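Local coordinates for Non-structural protein 3 (Porcine deltacoronavirus, PDB 6LN0) that probably acts as a papain-like cysteine protease that processes the viral polyprotein, and carries a macro domain ahead of the protease, at residues V213-E216 with V217-Q220; D225-L228 with Q229-C232; R171-T174 with D175-Q178; N193-G197 with E198-Q202; V296-I299 with Y300-N304. All blocks are in the same frame, centred on the assembly; numbering follows the deposited sequence.

Contact 1 of 5, residues V213-E216 with V217-Q220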
loop_
_atom_site.group_PDB
_atom_site.type_symbol
_atom_site.label_atom_id
_atom_site.label_comp_id
_atom_site.label_asym_id
_atom_site.label_seq_id
_atom_site.Cartn_x
_atom_site.Cartn_y
_atom_site.Cartn_z
ATOM N N VAL A 213 -4.282 2.920 0.429
ATOM C CA VAL A 213 -4.751 3.618 1.617
ATOM C C VAL A 213 -5.519 4.866 1.200
ATOM O O VAL A 213 -4.943 5.947 1.043
ATOM C CB VAL A 213 -3.579 3.925 2.562
ATOM C CG1 VAL A 213 -4.046 4.732 3.781
ATOM C CG2 VAL A 213 -2.917 2.619 2.987
ATOM N N THR A 214 -6.821 4.711 0.979
ATOM C CA THR A 214 -7.668 5.850 0.676
ATOM C C THR A 214 -7.956 6.586 1.974
ATOM O O THR A 214 -7.403 6.265 3.028
ATOM C CB THR A 214 -8.958 5.414 0.002
ATOM O OG1 THR A 214 -9.755 4.670 0.934
ATOM C CG2 THR A 214 -8.664 4.598 -1.233
ATOM N N GLU A 215 -8.826 7.588 1.929
ATOM C CA GLU A 215 -9.196 8.237 3.179
ATOM C C GLU A 215 -10.293 7.468 3.900
ATOM O O GLU A 215 -10.422 7.592 5.121
ATOM C CB GLU A 215 -9.615 9.699 2.934
ATOM C CG GLU A 215 -8.439 10.705 3.013
ATOM C CD GLU A 215 -8.232 11.322 4.413
ATOM O OE1 GLU A 215 -7.064 11.501 4.840
ATOM O OE2 GLU A 215 -9.240 11.641 5.087
ATOM N N GLU A 216 -11.061 6.660 3.166
ATOM C CA GLU A 216 -11.980 5.723 3.801
ATOM C C GLU A 216 -11.224 4.655 4.595
ATOM O O GLU A 216 -11.667 4.246 5.680
ATOM C CB GLU A 216 -12.865 5.084 2.739
ATOM C CG GLU A 216 -14.148 4.500 3.293
ATOM C CD GLU A 216 -14.849 3.587 2.295
ATOM O OE1 GLU A 216 -14.175 2.710 1.697
ATOM O OE2 GLU A 216 -16.077 3.752 2.103
ATOM N N VAL A 217 -10.083 4.189 4.071
ATOM C CA VAL A 217 -9.242 3.275 4.836
ATOM C C VAL A 217 -8.756 3.947 6.117
ATOM O O VAL A 217 -8.843 3.371 7.206
ATOM C CB VAL A 217 -8.061 2.773 3.991
ATOM C CG1 VAL A 217 -7.067 2.023 4.888
ATOM C CG2 VAL A 217 -8.550 1.888 2.833
ATOM N N GLN A 218 -8.237 5.175 6.012
ATOM C CA GLN A 218 -7.738 5.828 7.212
ATOM C C GLN A 218 -8.845 5.979 8.234
ATOM O O GLN A 218 -8.635 5.716 9.421
ATOM C CB GLN A 218 -7.120 7.180 6.892
ATOM C CG GLN A 218 -5.679 7.072 6.469
ATOM C CD GLN A 218 -5.379 7.926 5.255
ATOM O OE1 GLN A 218 -6.292 8.357 4.534
ATOM N NE2 GLN A 218 -4.092 8.159 4.999
ATOM N N ASN A 219 -10.055 6.319 7.792
ATOM C CA ASN A 219 -11.119 6.514 8.773
ATOM C C ASN A 219 -11.528 5.197 9.424
ATOM O O ASN A 219 -11.865 5.176 10.616
ATOM C CB ASN A 219 -12.322 7.204 8.139
ATOM C CG ASN A 219 -12.060 8.680 7.868
ATOM O OD1 ASN A 219 -12.712 9.537 8.455
ATOM N ND2 ASN A 219 -11.089 8.981 6.997
ATOM N N GLN A 220 -11.490 4.094 8.665
ATOM C CA GLN A 220 -11.854 2.785 9.203
ATOM C C GLN A 220 -10.857 2.337 10.270
ATOM O O GLN A 220 -11.252 1.945 11.372
ATOM C CB GLN A 220 -11.943 1.754 8.076
ATOM C CG GLN A 220 -13.246 1.781 7.271
ATOM C CD GLN A 220 -14.384 1.057 7.966
ATOM O OE1 GLN A 220 -15.179 1.672 8.676
ATOM N NE2 GLN A 220 -14.463 -0.264 7.775
#
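Two bonds hold Thr214 to the turn after it. The first is a side-chain bond: Val217 N gives its hydrogen to Thr214 OG1 at 3.2 Å in a fairly straight bond (161°). The hydroxyl can take it because chi1 is 67°, with OG1 lying between the backbone N and the carbonyl carbon. The second is a backbone bond, Gln218 N on Thr214 O at 3.3 Å. The helix bonds that follow are Asn219 N on Glu215 O at 3.0 Å and Gln220 N on Glu216 O at 3.0 Å. The side-chain bond makes Thr214 the N-cap of helix 215-223, its hydroxyl occupying an amide that the first turn would otherwise leave without a helical partner. The carboxylates of Glu215 and Glu216 sit in that same first turn, where negative charge probably suits the positive end of the helix dipole. Asn219 ND2 is also modelled against Glu215 O, but so close that the placement of this amide is doubtful. The apolar pair is Val213 CG1 with Val217 CG1, 4.2 Å apart, while the methyl Val217 CG2 lies beside the capping hydroxyl, 3.6 Å from Thr214 OG1. Val213 CG1 also meets the stem of Gln218, 3.9 Å from its CG, the two side chains crossing at about a right angle. Beyond the turn, Val213 packs on Leu228 and Val217 on Tyr231, both of helix 228-237.

Contact 2 of 5, residues D225-L228 with Q229-C232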
loop_
_atom_site.group_PDB
_atom_site.type_symbol
_atom_site.label_atom_id
_atom_site.label_comp_id
_atom_site.label_asym_id
_atom_site.label_seq_id
_atom_site.Cartn_x
_atom_site.Cartn_y
_atom_site.Cartn_z
ATOM N N ASP A 225 -9.334 2.015 16.146
ATOM C CA ASP A 225 -8.166 2.298 16.982
ATOM C C ASP A 225 -6.939 1.521 16.526
ATOM O O ASP A 225 -6.155 1.048 17.350
ATOM C CB ASP A 225 -8.439 1.999 18.455
ATOM C CG ASP A 225 -8.819 3.210 19.228
ATOM O OD1 ASP A 225 -8.993 4.267 18.583
ATOM O OD2 ASP A 225 -8.949 3.102 20.476
ATOM N N LEU A 226 -6.763 1.368 15.225
ATOM C CA LEU A 226 -5.601 0.658 14.717
ATOM C C LEU A 226 -4.778 1.586 13.845
ATOM O O LEU A 226 -5.328 2.388 13.091
ATOM C CB LEU A 226 -6.004 -0.583 13.915
ATOM C CG LEU A 226 -7.110 -1.491 14.449
ATOM C CD1 LEU A 226 -7.403 -2.572 13.421
ATOM C CD2 LEU A 226 -6.751 -2.101 15.805
ATOM N N ASN A 227 -3.458 1.473 13.942
ATOM C CA ASN A 227 -2.625 1.991 12.868
ATOM C C ASN A 227 -2.720 1.054 11.668
ATOM O O ASN A 227 -3.468 0.071 11.673
ATOM C CB ASN A 227 -1.181 2.177 13.334
ATOM C CG ASN A 227 -0.507 0.880 13.756
ATOM O OD1 ASN A 227 -0.500 -0.116 13.027
ATOM N ND2 ASN A 227 0.131 0.916 14.920
ATOM N N LEU A 228 -1.935 1.340 10.629
ATOM C CA LEU A 228 -2.140 0.665 9.350
ATOM C C LEU A 228 -1.572 -0.745 9.346
ATOM O O LEU A 228 -2.141 -1.632 8.700
ATOM C CB LEU A 228 -1.520 1.479 8.215
ATOM C CG LEU A 228 -2.220 2.805 7.919
ATOM C CD1 LEU A 228 -1.716 3.399 6.613
ATOM C CD2 LEU A 228 -3.719 2.629 7.879
ATOM N N GLN A 229 -0.422 -0.956 9.996
ATOM C CA GLN A 229 0.067 -2.312 10.209
ATOM C C GLN A 229 -1.023 -3.168 10.842
ATOM O O GLN A 229 -1.379 -4.238 10.330
ATOM C CB GLN A 229 1.304 -2.301 11.111
ATOM C CG GLN A 229 2.569 -1.803 10.468
ATOM C CD GLN A 229 2.812 -0.317 10.712
ATOM O OE1 GLN A 229 1.901 0.516 10.569
ATOM N NE2 GLN A 229 4.046 0.023 11.083
ATOM N N GLN A 230 -1.586 -2.685 11.950
ATOM C CA GLN A 230 -2.645 -3.418 12.613
ATOM C C GLN A 230 -3.846 -3.580 11.701
ATOM O O GLN A 230 -4.488 -4.635 11.688
ATOM C CB GLN A 230 -3.038 -2.711 13.906
ATOM C CG GLN A 230 -1.883 -2.541 14.858
ATOM C CD GLN A 230 -2.296 -1.844 16.126
ATOM O OE1 GLN A 230 -2.717 -0.689 16.097
ATOM N NE2 GLN A 230 -2.199 -2.550 17.254
ATOM N N TYR A 231 -4.167 -2.551 10.926
ATOM C CA TYR A 231 -5.375 -2.632 10.120
ATOM C C TYR A 231 -5.241 -3.719 9.062
ATOM O O TYR A 231 -6.193 -4.452 8.788
ATOM C CB TYR A 231 -5.674 -1.275 9.480
ATOM C CG TYR A 231 -7.026 -1.229 8.831
ATOM C CD1 TYR A 231 -8.175 -1.328 9.587
ATOM C CD2 TYR A 231 -7.149 -1.133 7.463
ATOM C CE1 TYR A 231 -9.410 -1.316 8.991
ATOM C CE2 TYR A 231 -8.380 -1.119 6.860
ATOM C CZ TYR A 231 -9.500 -1.195 7.612
ATOM O OH TYR A 231 -10.724 -1.178 6.988
ATOM N N CYS A 232 -4.054 -3.845 8.470
ATOM C CA CYS A 232 -3.802 -4.912 7.513
ATOM C C CYS A 232 -3.986 -6.262 8.163
ATOM O O CYS A 232 -4.694 -7.132 7.624
ATOM C CB CYS A 232 -2.382 -4.793 6.968
ATOM S SG CYS A 232 -2.176 -3.571 5.707
#
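Tyr231 N reaches Asn227 O at 2.8 Å and lies in the plane of that carbonyl, although the bond is bent at the hydrogen. One residue further on, Cys232 N bonds to Leu228 O at 2.9 Å. The side chain of Asn227 turns back over the same helix end: with chi1 at 62° its amide folds over the first turn, and OD1 receives Gln230 N at 3.0 Å in an almost straight bond (175°). Gln230 answers in the other direction. Its chain, extended beyond CG, carries OE1 to Asn227 N at 3.1 Å, where the donor sits on a lone pair in the plane of the side-chain carbonyl. This exchange is a capping box, with Asn227 as the N-cap of helix 228-237, and it follows closely on the Schellman motif with which Asp225 ends helix 215-223. The two side chains cross at about a right angle, with their amide planes 34° apart, and Gln230 CG lies 3.3 Å from Asn227 OD1. The other end of the glutamine amide is occupied as well, since NE2 donates to Asn304 OD1. Leu226 supplies the apolar side: its CB touches Gln230 CB at 3.7 Å, and Leu226 CD1 lies at the edge of the Tyr231 ring, near its plane, 4.1 Å from Tyr231 CD1. Leu226 also packs on Ala301 and Ser302 of helix 293-302.

Contact 3 of 5, residues R171-T174 with D175-Q178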
loop_
_atom_site.group_PDB
_atom_site.type_symbol
_atom_site.label_atom_id
_atom_site.label_comp_id
_atom_site.label_asym_id
_atom_site.label_seq_id
_atom_site.Cartn_x
_atom_site.Cartn_y
_atom_site.Cartn_z
ATOM N N ARG A 171 -1.575 -4.647 -8.297
ATOM C CA ARG A 171 -2.740 -5.248 -7.654
ATOM C C ARG A 171 -2.951 -4.578 -6.308
ATOM O O ARG A 171 -2.027 -4.519 -5.492
ATOM C CB ARG A 171 -2.562 -6.755 -7.472
ATOM C CG ARG A 171 -2.086 -7.455 -8.741
ATOM C CD ARG A 171 -2.537 -8.892 -8.789
ATOM N NE ARG A 171 -3.988 -9.006 -8.947
ATOM C CZ ARG A 171 -4.685 -10.134 -8.775
ATOM N NH1 ARG A 171 -4.070 -11.260 -8.425
ATOM N NH2 ARG A 171 -6.007 -10.130 -8.943
ATOM N N THR A 172 -4.164 -4.074 -6.083
ATOM C CA THR A 172 -4.477 -3.253 -4.927
ATOM C C THR A 172 -5.818 -3.668 -4.347
ATOM O O THR A 172 -6.659 -4.253 -5.039
ATOM C CB THR A 172 -4.563 -1.754 -5.266
ATOM O OG1 THR A 172 -5.862 -1.465 -5.805
ATOM C CG2 THR A 172 -3.515 -1.354 -6.256
ATOM N N THR A 173 -6.028 -3.302 -3.077
ATOM C CA THR A 173 -7.293 -3.566 -2.413
ATOM C C THR A 173 -7.507 -2.503 -1.341
ATOM O O THR A 173 -6.549 -1.916 -0.828
ATOM C CB THR A 173 -7.312 -5.001 -1.806
ATOM O OG1 THR A 173 -8.573 -5.269 -1.168
ATOM C CG2 THR A 173 -6.186 -5.192 -0.763
ATOM N N THR A 174 -8.768 -2.245 -1.011
ATOM C CA THR A 174 -9.083 -1.486 0.196
ATOM C C THR A 174 -9.609 -2.392 1.308
ATOM O O THR A 174 -9.887 -1.917 2.414
ATOM C CB THR A 174 -10.092 -0.368 -0.127
ATOM O OG1 THR A 174 -11.373 -0.937 -0.402
ATOM C CG2 THR A 174 -9.649 0.431 -1.356
ATOM N N ASP A 175 -9.588 -3.700 1.067
ATOM C CA ASP A 175 -10.614 -4.649 1.471
ATOM C C ASP A 175 -10.051 -5.961 2.016
ATOM O O ASP A 175 -10.587 -6.553 2.958
ATOM C CB ASP A 175 -11.454 -4.979 0.226
ATOM C CG ASP A 175 -12.907 -4.831 0.470
ATOM O OD1 ASP A 175 -13.237 -4.512 1.619
ATOM O OD2 ASP A 175 -13.715 -5.039 -0.468
ATOM N N TYR A 176 -8.999 -6.436 1.363
ATOM C CA TYR A 176 -8.728 -7.857 1.202
ATOM C C TYR A 176 -10.012 -8.658 0.945
ATOM O O TYR A 176 -10.149 -9.809 1.360
ATOM C CB TYR A 176 -7.916 -8.338 2.406
ATOM C CG TYR A 176 -6.475 -7.984 2.153
ATOM C CD1 TYR A 176 -5.706 -8.771 1.294
ATOM C CD2 TYR A 176 -5.902 -6.814 2.672
ATOM C CE1 TYR A 176 -4.395 -8.459 1.006
ATOM C CE2 TYR A 176 -4.575 -6.487 2.386
ATOM C CZ TYR A 176 -3.829 -7.324 1.545
ATOM O OH TYR A 176 -2.515 -7.067 1.206
ATOM N N ASP A 177 -10.953 -8.050 0.233
ATOM C CA ASP A 177 -12.105 -8.730 -0.345
ATOM C C ASP A 177 -11.959 -8.603 -1.856
ATOM O O ASP A 177 -11.334 -9.456 -2.497
ATOM C CB ASP A 177 -13.419 -8.122 0.168
ATOM C CG ASP A 177 -14.660 -8.722 -0.499
ATOM O OD1 ASP A 177 -14.605 -9.885 -0.928
ATOM O OD2 ASP A 177 -15.705 -8.040 -0.588
ATOM N N GLN A 178 -12.454 -7.513 -2.432
ATOM C CA GLN A 178 -12.230 -7.270 -3.854
ATOM C C GLN A 178 -10.796 -6.808 -4.088
ATOM O O GLN A 178 -10.298 -5.922 -3.388
ATOM C CB GLN A 178 -13.212 -6.223 -4.365
ATOM C CG GLN A 178 -13.202 -6.050 -5.876
ATOM C CD GLN A 178 -13.633 -7.314 -6.605
ATOM O OE1 GLN A 178 -12.894 -7.847 -7.444
ATOM N NE2 GLN A 178 -14.834 -7.809 -6.281
#
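An ST turn starts the loop that leads from strand 168-173 to strand 180-184, and Thr173 builds it with Asp175 and the residues after it. Asp175 N donates to Thr173 OG1 at 2.9 Å. The same oxygen gives its own hydrogen to Gln178 O, also 2.9 Å away, and takes a weak, strongly bent bond from Tyr176 N at 2.8 Å. Three groups thus grip one hydroxyl on a buried residue and fix its rotation. With OG1 opposite the backbone N (chi1 -179°), the oxygen faces the loop and the methyl is left to meet the tyrosine. CG2 sits over the centre of one face of the Tyr176 ring, 3.7 Å from the centroid and only 9° off the ring normal, a CH-pi contact. Within the loop, Gln178 N makes a weak bond to Asp175 OD2 at 3.4 Å. The ring of Tyr176 also rests on Ile209 and on Leu235 and Lys236 of helix 228-237. The two strands this loop connects are antiparallel neighbours in a mixed four-stranded sheet. They form a hairpin consistent with the first hairpin of the ubiquitin-like domain that precedes the catalytic part of coronavirus papain-like proteases.

Contact 4 of 5, residues N193-G197 with E198-Q202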
loop_
_atom_site.group_PDB
_atom_site.type_symbol
_atom_site.label_atom_id
_atom_site.label_comp_id
_atom_site.label_asym_id
_atom_site.label_seq_id
_atom_site.Cartn_x
_atom_site.Cartn_y
_atom_site.Cartn_z
ATOM N N ASN A 193 -1.017 5.555 -2.691
ATOM C CA ASN A 193 -0.694 5.286 -1.301
ATOM C C ASN A 193 -0.556 3.785 -1.068
ATOM O O ASN A 193 -1.158 3.217 -0.161
ATOM C CB ASN A 193 -1.744 5.885 -0.368
ATOM C CG ASN A 193 -1.517 7.332 -0.108
ATOM O OD1 ASN A 193 -0.400 7.744 0.191
ATOM N ND2 ASN A 193 -2.574 8.129 -0.221
ATOM N N LEU A 194 0.227 3.133 -1.914
ATOM C CA LEU A 194 0.388 1.696 -1.781
ATOM C C LEU A 194 1.057 1.376 -0.460
ATOM O O LEU A 194 2.092 1.956 -0.126
ATOM C CB LEU A 194 1.195 1.135 -2.949
ATOM C CG LEU A 194 0.459 1.467 -4.238
ATOM C CD1 LEU A 194 1.078 0.751 -5.408
ATOM C CD2 LEU A 194 -1.016 1.111 -4.066
ATOM N N PHE A 195 0.447 0.452 0.289
ATOM C CA PHE A 195 0.909 0.049 1.610
ATOM C C PHE A 195 1.231 -1.442 1.628
ATOM O O PHE A 195 0.412 -2.275 1.227
ATOM C CB PHE A 195 -0.132 0.397 2.677
ATOM C CG PHE A 195 0.397 0.345 4.068
ATOM C CD1 PHE A 195 1.263 1.319 4.531
ATOM C CD2 PHE A 195 0.036 -0.686 4.924
ATOM C CE1 PHE A 195 1.759 1.267 5.824
ATOM C CE2 PHE A 195 0.522 -0.739 6.225
ATOM C CZ PHE A 195 1.388 0.230 6.667
ATOM N N ASP A 196 2.425 -1.755 2.111
ATOM C CA ASP A 196 3.077 -3.054 2.156
ATOM C C ASP A 196 2.588 -3.954 3.287
ATOM O O ASP A 196 2.913 -5.147 3.302
ATOM C CB ASP A 196 4.573 -2.794 2.347
ATOM C CG ASP A 196 5.416 -3.972 2.039
ATOM O OD1 ASP A 196 5.136 -4.649 1.021
ATOM O OD2 ASP A 196 6.376 -4.205 2.808
ATOM N N GLY A 197 1.838 -3.416 4.241
ATOM C CA GLY A 197 1.653 -4.047 5.521
ATOM C C GLY A 197 2.576 -3.509 6.597
ATOM O O GLY A 197 2.249 -3.613 7.786
ATOM N N GLU A 198 3.710 -2.923 6.205
ATOM C CA GLU A 198 4.646 -2.263 7.107
ATOM C C GLU A 198 4.878 -0.798 6.765
ATOM O O GLU A 198 4.989 0.035 7.667
ATOM C CB GLU A 198 5.991 -3.006 7.098
ATOM C CG GLU A 198 6.560 -3.315 8.490
ATOM C CD GLU A 198 5.757 -4.384 9.261
ATOM O OE1 GLU A 198 5.062 -4.026 10.251
ATOM O OE2 GLU A 198 5.837 -5.583 8.885
ATOM N N ASP A 199 4.922 -0.457 5.482
ATOM C CA ASP A 199 5.340 0.866 5.041
ATOM C C ASP A 199 4.820 1.095 3.629
ATOM O O ASP A 199 4.465 0.148 2.923
ATOM C CB ASP A 199 6.865 0.984 5.093
ATOM C CG ASP A 199 7.549 -0.289 4.624
ATOM O OD1 ASP A 199 7.300 -0.699 3.465
ATOM O OD2 ASP A 199 8.312 -0.893 5.417
ATOM N N PHE A 200 4.789 2.362 3.217
ATOM C CA PHE A 200 4.320 2.688 1.875
ATOM C C PHE A 200 5.371 2.315 0.843
ATOM O O PHE A 200 6.564 2.262 1.149
ATOM C CB PHE A 200 3.956 4.164 1.781
ATOM C CG PHE A 200 2.780 4.550 2.650
ATOM C CD1 PHE A 200 1.482 4.376 2.203
ATOM C CD2 PHE A 200 2.976 5.058 3.920
ATOM C CE1 PHE A 200 0.411 4.730 2.994
ATOM C CE2 PHE A 200 1.907 5.410 4.712
ATOM C CZ PHE A 200 0.623 5.249 4.243
ATOM N N VAL A 201 4.915 2.021 -0.382
ATOM C CA VAL A 201 5.756 1.425 -1.423
ATOM C C VAL A 201 5.667 2.275 -2.685
ATOM O O VAL A 201 4.573 2.511 -3.210
ATOM C CB VAL A 201 5.349 -0.027 -1.733
ATOM C CG1 VAL A 201 6.219 -0.608 -2.830
ATOM C CG2 VAL A 201 5.432 -0.892 -0.496
ATOM N N GLN A 202 6.804 2.718 -3.192
ATOM C CA GLN A 202 6.741 3.524 -4.393
ATOM C C GLN A 202 7.201 2.791 -5.636
ATOM O O GLN A 202 7.025 3.325 -6.734
ATOM C CB GLN A 202 7.524 4.824 -4.224
ATOM C CG GLN A 202 6.641 5.937 -3.705
ATOM C CD GLN A 202 6.714 6.057 -2.204
ATOM O OE1 GLN A 202 7.666 5.582 -1.588
ATOM N NE2 GLN A 202 5.705 6.685 -1.599
#
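Phe195 reaches across to residues 198-200 along nearly the whole length of its ring. Its CB packs on Val213, and CG stands opposite the backbone N (chi1 -165°), which swings the ring over the returning chain. CD1 comes first: it lies over the centre of one face of the Phe200 ring, 3.7 Å above the plane. The pair is T-shaped, the edge of Phe195 toward the face of Phe200, with centroids 5.0 Å apart and planes at 69°. Further out, CE1 lies 3.6 Å from Asp199 N, and at the tip CZ is 3.6 Å from Glu198 C, so the ring runs alongside the turn it spans. Leu228 of helix 228-237 packs on the face opposite the turn, and Cys232 lies at the ring's edge. Beneath the rings, Phe195 and Phe200 form a single antiparallel bridge, a non-hydrogen-bonded pair framed by two backbone bonds. Val201 N donates to Leu194 O at 2.8 Å and Asp196 N to Asp199 O at 2.9 Å. The chain thus doubles back at the outer strand 194-195 of the four-stranded sheet, and Gly197 takes a positive phi of 97° in the reversal. Leu194 O also draws a CA-H...O contact from Phe200 CA at 3.1 Å. On the side away from the rings, Asp196 CB touches Val201 CG2. The carboxylates of Asp196 and Asp199 point the same way nearly parallel, OD2 of the first 3.7 Å from OD1 of the second, a closeness that may raise the proton affinity of one of them.

Contact 5 of 5, residues V296-I299 with Y300-N304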
loop_
_atom_site.group_PDB
_atom_site.type_symbol
_atom_site.label_atom_id
_atom_site.label_comp_id
_atom_site.label_asym_id
_atom_site.label_seq_id
_atom_site.Cartn_x
_atom_site.Cartn_y
_atom_site.Cartn_z
ATOM N N VAL A 296 -13.119 -10.940 16.477
ATOM C CA VAL A 296 -11.905 -11.662 16.842
ATOM C C VAL A 296 -10.695 -11.094 16.120
ATOM O O VAL A 296 -9.602 -10.987 16.696
ATOM C CB VAL A 296 -12.075 -13.166 16.543
ATOM C CG1 VAL A 296 -10.765 -13.867 16.714
ATOM C CG2 VAL A 296 -13.112 -13.782 17.497
ATOM N N ALA A 297 -10.854 -10.770 14.834
ATOM C CA ALA A 297 -9.753 -10.172 14.084
ATOM C C ALA A 297 -9.353 -8.832 14.693
ATOM O O ALA A 297 -8.162 -8.528 14.840
ATOM C CB ALA A 297 -10.145 -10.006 12.618
ATOM N N TRP A 298 -10.336 -8.032 15.078
ATOM C CA TRP A 298 -10.036 -6.823 15.830
ATOM C C TRP A 298 -9.244 -7.121 17.103
ATOM O O TRP A 298 -8.357 -6.348 17.481
ATOM C CB TRP A 298 -11.334 -6.087 16.154
ATOM C CG TRP A 298 -11.111 -4.832 16.913
ATOM C CD1 TRP A 298 -10.546 -3.659 16.449
ATOM C CD2 TRP A 298 -11.447 -4.598 18.284
ATOM N NE1 TRP A 298 -10.523 -2.720 17.456
ATOM C CE2 TRP A 298 -11.070 -3.264 18.588
ATOM C CE3 TRP A 298 -12.035 -5.375 19.278
ATOM C CZ2 TRP A 298 -11.251 -2.711 19.850
ATOM C CZ3 TRP A 298 -12.226 -4.814 20.534
ATOM C CH2 TRP A 298 -11.838 -3.503 20.808
ATOM N N ILE A 299 -9.538 -8.226 17.794
ATOM C CA ILE A 299 -8.791 -8.502 19.022
ATOM C C ILE A 299 -7.342 -8.801 18.693
ATOM O O ILE A 299 -6.421 -8.295 19.346
ATOM C CB ILE A 299 -9.415 -9.658 19.823
ATOM C CG1 ILE A 299 -10.886 -9.406 20.079
ATOM C CG2 ILE A 299 -8.653 -9.862 21.113
ATOM C CD1 ILE A 299 -11.163 -8.823 21.334
ATOM N N TYR A 300 -7.118 -9.642 17.687
ATOM C CA TYR A 300 -5.752 -10.014 17.334
ATOM C C TYR A 300 -4.946 -8.814 16.864
ATOM O O TYR A 300 -3.770 -8.675 17.226
ATOM C CB TYR A 300 -5.759 -11.073 16.244
ATOM C CG TYR A 300 -5.784 -12.503 16.744
ATOM C CD1 TYR A 300 -4.604 -13.191 16.963
ATOM C CD2 TYR A 300 -6.992 -13.171 16.953
ATOM C CE1 TYR A 300 -4.613 -14.493 17.379
ATOM C CE2 TYR A 300 -7.011 -14.468 17.366
ATOM C CZ TYR A 300 -5.814 -15.131 17.587
ATOM O OH TYR A 300 -5.812 -16.438 18.011
ATOM N N ALA A 301 -5.549 -7.940 16.043
ATOM C CA ALA A 301 -4.808 -6.785 15.525
ATOM C C ALA A 301 -4.554 -5.744 16.614
ATOM O O ALA A 301 -3.510 -5.084 16.618
ATOM C CB ALA A 301 -5.560 -6.143 14.355
ATOM N N SER A 302 -5.504 -5.567 17.535
ATOM C CA SER A 302 -5.300 -4.604 18.614
ATOM C C SER A 302 -4.203 -5.047 19.584
ATOM O O SER A 302 -3.531 -4.193 20.173
ATOM C CB SER A 302 -6.606 -4.370 19.377
ATOM O OG SER A 302 -7.618 -3.877 18.517
ATOM N N THR A 303 -4.012 -6.359 19.780
ATOM C CA THR A 303 -3.000 -6.849 20.711
ATOM C C THR A 303 -1.758 -7.369 19.997
ATOM O O THR A 303 -0.879 -7.942 20.642
ATOM C CB THR A 303 -3.585 -7.930 21.651
ATOM O OG1 THR A 303 -4.050 -9.058 20.910
ATOM C CG2 THR A 303 -4.757 -7.399 22.417
ATOM N N ASN A 304 -1.654 -7.159 18.682
ATOM C CA ASN A 304 -0.434 -7.446 17.930
ATOM C C ASN A 304 -0.072 -8.929 18.012
ATOM O O ASN A 304 1.057 -9.308 18.313
ATOM C CB ASN A 304 0.724 -6.566 18.403
ATOM C CG ASN A 304 0.447 -5.103 18.195
ATOM O OD1 ASN A 304 0.289 -4.660 17.069
ATOM N ND2 ASN A 304 0.376 -4.346 19.273
#
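Trp298 O takes two bonds from Ser302: the backbone N at 3.0 Å and the hydroxyl OG at 2.8 Å, approaching from opposite faces of the carbonyl plane. Ser302 OG can reach back because chi1 is -59°, which sets it opposite its own carbonyl carbon. The hydroxyl also hangs over one face of the indole, 3.3 Å above the plane and displaced toward the rim. It is close to NE1 but not bonded to it, since Trp298 NE1 spends its hydrogen on Leu224 O instead. The next carbonyl is served in the same manner. Ile299 O accepts from Thr303 OG1 at 2.9 Å and from Thr303 N at 3.1 Å, again from opposite faces, with chi1 of 61° turning the threonine hydroxyl inward. Earlier in the helix the bonds are the ordinary ones, Tyr300 N to Val296 O at 3.0 Å and Ala301 N, nearly along the C=O axis, to Ala297 O at 2.9 Å. Val296 CG1 lies alongside the Tyr300 ring, 3.8 Å from CD2, while Val296 O sits in the plane of that ring at its edge. Away from this turn, Tyr300 makes an edge-to-face pair with Phe261, Trp298 packs against Leu319 and Leu320 of helix 313-322, and Ala297 and Ala301 lie on Tyr234 of helix 228-237. A serine and a threonine whose hydroxyl and backbone N both bond the carbonyl four residues earlier close the C-terminal part of helix 293-302, in the helical part of the papain-like protease.

Contact 2 joins most of the others. Its centre is about 9 Å from that of contact 5 and about 11 Å from that of contact 1. Leu226 CD2 of contact 2 and Ser302 OG of contact 5 are 3.4 Å apart, a packing contact. Contact 4 packs on contact 2 through Phe195 CZ, 3.5 Å from Leu228 CB, and meets contact 1 where Val213 N lies 3.2 Å from Asn193 O. Contacts 3 and 4 belong to the same sheet and touch through Thr172 and Leu194. Contact 5 stays about 8 Å from contact 4 at the nearest atoms. None of the five supplies a zinc ligand; Cys334, Cys335, Cys360 and Cys363 do that.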